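Local coordinates for protein metal-bound toxin (Helicobacter pylori, PDB 4NRN) that binds two zinc ions and, as a YafQ-type member of the RelE toxin family, probably cleaves RNA as part of a toxin-antitoxin system, at residues Met1-Leu14 with Ile71-Leu83. Numbering follows the deposited sequence.
Sequences MLTIETSKKFDKDL and IKKQENTLFLVRL
Asp13 of helix 8-19 and Arg82 of strand 77-84 form a side-on salt bridge. Arg82 NE lies 2.8 Å from Asp13 OD2, with the oxygen near the guanidinium plane, and Arg82 NH2 reaches Asp13 OD1 at a longer 3.3 Å. Arg82 gets there by bending its chain at chi2 and chi3 (-76° and -40°), which also lays its CD against Lys9 CB. Asp13 OD2 takes a second bond on its anti side, from Leu83 N at 2.9 Å. One carboxylate thus ties the helix to both a side chain and the backbone of the strand.

Ser7 fixes the start of the helix. Its OG donates to Val81 O at 2.8 Å and accepts from Phe10 N as the N-cap, so strand and helix share one hydroxyl. Phe10 lies alongside Leu80, whose CB sits over one ring face in a CH-pi contact, 3.9 Å from the ring centroid. Leu83 CB meets the same ring obliquely, and Leu83 CD2 touches Leu14 CD1.

Strand 3-6 runs parallel to strand 77-84. Five backbone bonds join them, from Thr3 N to Asn76 O through Leu78 N to Thr3 O, Glu5 N to Leu78 O and Leu80 N to Glu5 O to Ser7 N to Leu80 O. Ile4 CG2 packs on Leu80 CD1 on the face covered by helix 24-35, where Ile4 meets Val31. Before the strand, Leu2 crosses Ile71 at about a right angle, CD1 to CD1 at 3.7 Å. On the other face the Phe79 ring lies obliquely along the backbone, CD1 near Glu5 O, CE1 near Thr6 O and CZ near Ser7 CB.

The parallel edge strand followed at once by a helix belongs to the mixed beta sheet of the RelE-type alpha/beta fold, with the two zinc sites, which share Glu58, farther across the sheet.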
loop_
_atom_site.group_PDB
_atom_site.type_symbol
_atom_site.label_atom_id
_atom_site.label_comp_id
_atom_site.label_asym_id
_atom_site.label_seq_id
_atom_site.Cartn_x
_atom_site.Cartn_y
_atom_site.Cartn_z
ATOM N N MET A 1 -15.665 6.023 3.894
ATOM C CA MET A 1 -14.517 5.255 3.442
ATOM C C MET A 1 -13.813 6.019 2.328
ATOM O O MET A 1 -14.460 6.467 1.379
ATOM C CB MET A 1 -14.955 3.874 2.943
ATOM C CG MET A 1 -13.785 2.942 2.670
ATOM S SD MET A 1 -14.178 1.332 1.971
ATOM C CE MET A 1 -12.641 0.476 2.323
ATOM N N LEU A 2 -12.495 6.173 2.438
ATOM C CA LEU A 2 -11.728 6.855 1.406
ATOM C C LEU A 2 -11.874 6.138 0.068
ATOM O O LEU A 2 -11.894 4.903 0.021
ATOM C CB LEU A 2 -10.247 6.915 1.784
ATOM C CG LEU A 2 -9.858 7.776 2.981
ATOM C CD1 LEU A 2 -8.406 7.551 3.324
ATOM C CD2 LEU A 2 -10.127 9.246 2.694
ATOM N N THR A 3 -11.999 6.911 -1.009
ATOM C CA THR A 3 -11.929 6.369 -2.365
ATOM C C THR A 3 -10.565 5.719 -2.539
ATOM O O THR A 3 -9.560 6.245 -2.068
ATOM C CB THR A 3 -12.140 7.464 -3.443
ATOM O OG1 THR A 3 -13.510 7.886 -3.432
ATOM C CG2 THR A 3 -11.810 6.934 -4.834
ATOM N N ILE A 4 -10.538 4.554 -3.175
ATOM C CA ILE A 4 -9.297 3.808 -3.346
ATOM C C ILE A 4 -8.909 3.815 -4.810
ATOM O O ILE A 4 -9.642 3.309 -5.653
ATOM C CB ILE A 4 -9.432 2.345 -2.849
ATOM C CG1 ILE A 4 -9.840 2.322 -1.379
ATOM C CG2 ILE A 4 -8.115 1.573 -3.041
ATOM C CD1 ILE A 4 -10.536 1.061 -0.969
ATOM N N GLU A 5 -7.763 4.402 -5.117
ATOM C CA GLU A 5 -7.321 4.487 -6.498
ATOM C C GLU A 5 -5.909 3.960 -6.609
ATOM O O GLU A 5 -5.110 4.123 -5.692
ATOM C CB GLU A 5 -7.389 5.929 -7.005
ATOM C CG GLU A 5 -7.656 6.023 -8.510
ATOM C CD GLU A 5 -7.589 7.440 -9.056
ATOM O OE1 GLU A 5 -7.116 8.344 -8.336
ATOM O OE2 GLU A 5 -8.005 7.647 -10.216
ATOM N N THR A 6 -5.601 3.326 -7.733
ATOM C CA THR A 6 -4.281 2.759 -7.927
ATOM C C THR A 6 -3.530 3.500 -9.021
ATOM O O THR A 6 -4.130 4.190 -9.838
ATOM C CB THR A 6 -4.355 1.266 -8.296
ATOM O OG1 THR A 6 -4.869 1.118 -9.627
ATOM C CG2 THR A 6 -5.255 0.518 -7.320
ATOM N N SER A 7 -2.210 3.351 -9.019
ATOM C CA SER A 7 -1.364 3.817 -10.108
ATOM C C SER A 7 -1.237 2.721 -11.169
ATOM O O SER A 7 -1.633 1.565 -10.938
ATOM C CB SER A 7 0.025 4.158 -9.576
ATOM O OG SER A 7 0.755 2.981 -9.266
ATOM N N LYS A 8 -0.679 3.077 -12.324
ATOM C CA LYS A 8 -0.402 2.093 -13.374
ATOM C C LYS A 8 0.739 1.141 -12.970
ATOM O O LYS A 8 0.742 -0.021 -13.373
ATOM C CB LYS A 8 -0.101 2.768 -14.723
ATOM C CG LYS A 8 -1.251 3.577 -15.318
ATOM C CD LYS A 8 -0.860 4.146 -16.695
ATOM C CE LYS A 8 -1.926 5.107 -17.246
ATOM N NZ LYS A 8 -1.572 5.700 -18.584
ATOM N N LYS A 9 1.693 1.631 -12.170
ATOM C CA LYS A 9 2.797 0.791 -11.683
ATOM C C LYS A 9 2.305 -0.191 -10.633
ATOM O O LYS A 9 2.711 -1.345 -10.625
ATOM C CB LYS A 9 3.940 1.622 -11.087
ATOM C CG LYS A 9 4.691 2.480 -12.078
ATOM C CD LYS A 9 5.659 3.413 -11.354
ATOM C CE LYS A 9 6.228 4.481 -12.290
ATOM N NZ LYS A 9 6.700 5.690 -11.555
ATOM N N PHE A 10 1.443 0.277 -9.737
ATOM C CA PHE A 10 0.856 -0.604 -8.747
ATOM C C PHE A 10 0.123 -1.761 -9.412
ATOM O O PHE A 10 0.257 -2.916 -9.001
ATOM C CB PHE A 10 -0.113 0.143 -7.836
ATOM C CG PHE A 10 -0.845 -0.760 -6.886
ATOM C CD1 PHE A 10 -0.371 -0.963 -5.601
ATOM C CD2 PHE A 10 -1.992 -1.430 -7.288
ATOM C CE1 PHE A 10 -1.043 -1.807 -4.720
ATOM C CE2 PHE A 10 -2.667 -2.278 -6.418
ATOM C CZ PHE A 10 -2.189 -2.464 -5.130
ATOM N N ASP A 11 -0.675 -1.450 -10.429
ATOM C CA ASP A 11 -1.439 -2.484 -11.115
ATOM C C ASP A 11 -0.503 -3.562 -11.675
ATOM O O ASP A 11 -0.764 -4.758 -11.535
ATOM C CB ASP A 11 -2.327 -1.870 -12.207
ATOM C CG ASP A 11 -3.431 -0.977 -11.634
ATOM O OD1 ASP A 11 -3.818 -1.173 -10.462
ATOM O OD2 ASP A 11 -3.911 -0.078 -12.357
ATOM N N LYS A 12 0.602 -3.146 -12.282
ATOM C CA LYS A 12 1.562 -4.117 -12.784
ATOM C C LYS A 12 2.182 -4.935 -11.646
ATOM O O LYS A 12 2.294 -6.154 -11.754
ATOM C CB LYS A 12 2.632 -3.455 -13.652
ATOM C CG LYS A 12 2.080 -2.871 -14.946
ATOM C CD LYS A 12 3.104 -2.002 -15.656
ATOM C CE LYS A 12 2.540 -1.399 -16.940
ATOM N NZ LYS A 12 1.645 -0.237 -16.680
ATOM N N ASP A 13 2.571 -4.265 -10.562
ATOM C CA ASP A 13 3.142 -4.939 -9.386
ATOM C C ASP A 13 2.253 -6.085 -8.902
ATOM O O ASP A 13 2.727 -7.182 -8.602
ATOM C CB ASP A 13 3.327 -3.951 -8.228
ATOM C CG ASP A 13 4.442 -2.964 -8.468
ATOM O OD1 ASP A 13 5.217 -3.150 -9.438
ATOM O OD2 ASP A 13 4.552 -1.998 -7.675
ATOM N N LEU A 14 0.957 -5.808 -8.810
ATOM C CA LEU A 14 0.002 -6.761 -8.277
ATOM C C LEU A 14 -0.216 -7.929 -9.233
ATOM O O LEU A 14 -0.133 -9.091 -8.824
ATOM C CB LEU A 14 -1.319 -6.060 -7.982
ATOM C CG LEU A 14 -2.375 -6.879 -7.246
ATOM C CD1 LEU A 14 -1.878 -7.318 -5.872
ATOM C CD2 LEU A 14 -3.660 -6.075 -7.131
ATOM N N ILE A 71 -2.344 9.026 1.220
ATOM C CA ILE A 71 -3.691 9.507 1.472
ATOM C C ILE A 71 -3.793 10.939 0.999
ATOM O O ILE A 71 -2.995 11.789 1.403
ATOM C CB ILE A 71 -4.093 9.435 2.961
ATOM C CG1 ILE A 71 -4.218 7.982 3.429
ATOM C CG2 ILE A 71 -5.415 10.159 3.187
ATOM C CD1 ILE A 71 -4.952 7.841 4.755
ATOM N N LYS A 72 -4.758 11.193 0.120
ATOM C CA LYS A 72 -5.056 12.539 -0.362
ATOM C C LYS A 72 -6.374 13.006 0.248
ATOM O O LYS A 72 -7.415 12.942 -0.403
ATOM C CB LYS A 72 -5.179 12.538 -1.886
ATOM C CG LYS A 72 -3.972 11.983 -2.620
ATOM C CD LYS A 72 -2.980 13.079 -2.945
ATOM C CE LYS A 72 -3.451 13.905 -4.130
ATOM N NZ LYS A 72 -2.681 15.172 -4.260
ATOM N N LYS A 73 -6.324 13.465 1.496
ATOM C CA LYS A 73 -7.529 13.823 2.247
ATOM C C LYS A 73 -8.370 14.903 1.570
ATOM O O LYS A 73 -9.586 14.963 1.756
ATOM C CB LYS A 73 -7.159 14.264 3.663
ATOM C CG LYS A 73 -6.731 13.120 4.584
ATOM C CD LYS A 73 -7.856 12.109 4.790
ATOM C CE LYS A 73 -7.718 11.369 6.113
ATOM N NZ LYS A 73 -8.101 12.190 7.295
ATOM N N GLN A 74 -7.710 15.745 0.785
ATOM C CA GLN A 74 -8.356 16.849 0.087
ATOM C C GLN A 74 -9.328 16.338 -0.977
ATOM O O GLN A 74 -10.314 16.994 -1.301
ATOM C CB GLN A 74 -7.276 17.720 -0.540
ATOM C CG GLN A 74 -5.916 17.430 0.075
ATOM C CD GLN A 74 -5.096 18.672 0.324
ATOM O OE1 GLN A 74 -4.921 19.504 -0.564
ATOM N NE2 GLN A 74 -4.580 18.805 1.540
ATOM N N GLU A 75 -9.049 15.154 -1.507
ATOM C CA GLU A 75 -9.931 14.528 -2.484
ATOM C C GLU A 75 -10.668 13.328 -1.881
ATOM O O GLU A 75 -11.480 12.691 -2.553
ATOM C CB GLU A 75 -9.130 14.091 -3.714
ATOM C CG GLU A 75 -8.363 15.220 -4.384
ATOM C CD GLU A 75 -7.017 14.769 -4.918
ATOM O OE1 GLU A 75 -6.008 15.431 -4.602
ATOM O OE2 GLU A 75 -6.962 13.748 -5.638
ATOM N N ASN A 76 -10.386 13.032 -0.613
ATOM C CA ASN A 76 -10.960 11.870 0.061
ATOM C C ASN A 76 -10.461 10.578 -0.583
ATOM O O ASN A 76 -11.234 9.662 -0.844
ATOM C CB ASN A 76 -12.494 11.936 0.023
ATOM C CG ASN A 76 -13.156 10.815 0.809
ATOM O OD1 ASN A 76 -12.762 10.516 1.934
ATOM N ND2 ASN A 76 -14.172 10.188 0.214
ATOM N N THR A 77 -9.165 10.508 -0.846
ATOM C CA THR A 77 -8.636 9.401 -1.630
ATOM C C THR A 77 -7.404 8.738 -1.019
ATOM O O THR A 77 -6.462 9.406 -0.597
ATOM C CB THR A 77 -8.336 9.834 -3.093
ATOM O OG1 THR A 77 -9.569 10.134 -3.760
ATOM C CG2 THR A 77 -7.632 8.720 -3.857
ATOM N N LEU A 78 -7.442 7.408 -0.968
ATOM C CA LEU A 78 -6.279 6.588 -0.661
ATOM C C LEU A 78 -5.682 6.138 -1.984
ATOM O O LEU A 78 -6.341 5.446 -2.760
ATOM C CB LEU A 78 -6.695 5.373 0.180
ATOM C CG LEU A 78 -5.676 4.245 0.343
ATOM C CD1 LEU A 78 -4.589 4.668 1.322
ATOM C CD2 LEU A 78 -6.361 2.965 0.807
ATOM N N PHE A 79 -4.440 6.534 -2.244
ATOM C CA PHE A 79 -3.778 6.247 -3.516
ATOM C C PHE A 79 -2.764 5.106 -3.354
ATOM O O PHE A 79 -1.798 5.240 -2.611
ATOM C CB PHE A 79 -3.087 7.529 -4.006
ATOM C CG PHE A 79 -2.556 7.458 -5.423
ATOM C CD1 PHE A 79 -3.380 7.092 -6.477
ATOM C CD2 PHE A 79 -1.240 7.814 -5.701
ATOM C CE1 PHE A 79 -2.890 7.050 -7.778
ATOM C CE2 PHE A 79 -0.748 7.783 -6.997
ATOM C CZ PHE A 79 -1.570 7.395 -8.030
ATOM N N LEU A 80 -2.986 3.981 -4.030
ATOM C CA LEU A 80 -2.035 2.863 -3.957
ATOM C C LEU A 80 -0.941 2.996 -5.025
ATOM O O LEU A 80 -1.207 2.902 -6.226
ATOM C CB LEU A 80 -2.754 1.503 -4.026
ATOM C CG LEU A 80 -3.996 1.352 -3.131
ATOM C CD1 LEU A 80 -4.645 -0.024 -3.275
ATOM C CD2 LEU A 80 -3.679 1.640 -1.677
ATOM N N VAL A 81 0.292 3.203 -4.562
ATOM C CA VAL A 81 1.389 3.640 -5.427
ATOM C C VAL A 81 2.295 2.509 -5.937
ATOM O O VAL A 81 2.541 2.405 -7.136
ATOM C CB VAL A 81 2.245 4.765 -4.755
ATOM C CG1 VAL A 81 3.270 5.311 -5.726
ATOM C CG2 VAL A 81 1.356 5.886 -4.264
ATOM N N ARG A 82 2.806 1.676 -5.038
ATOM C CA ARG A 82 3.624 0.536 -5.450
ATOM C C ARG A 82 3.446 -0.616 -4.471
ATOM O O ARG A 82 3.056 -0.413 -3.325
ATOM C CB ARG A 82 5.106 0.917 -5.545
ATOM C CG ARG A 82 5.452 2.080 -6.500
ATOM C CD ARG A 82 5.412 1.684 -7.975
ATOM N NE ARG A 82 5.974 0.355 -8.215
ATOM C CZ ARG A 82 7.266 0.112 -8.410
ATOM N NH1 ARG A 82 8.135 1.111 -8.396
ATOM N NH2 ARG A 82 7.690 -1.128 -8.615
ATOM N N LEU A 83 3.720 -1.830 -4.936
ATOM C CA LEU A 83 3.575 -3.033 -4.123
ATOM C C LEU A 83 4.701 -3.977 -4.500
ATOM O O LEU A 83 4.725 -4.496 -5.613
ATOM C CB LEU A 83 2.237 -3.712 -4.408
ATOM C CG LEU A 83 1.880 -4.884 -3.504
ATOM C CD1 LEU A 83 1.533 -4.354 -2.125
ATOM C CD2 LEU A 83 0.716 -5.673 -4.087
HETATM O O HOH W 1 -13.750 10.620 -3.159
#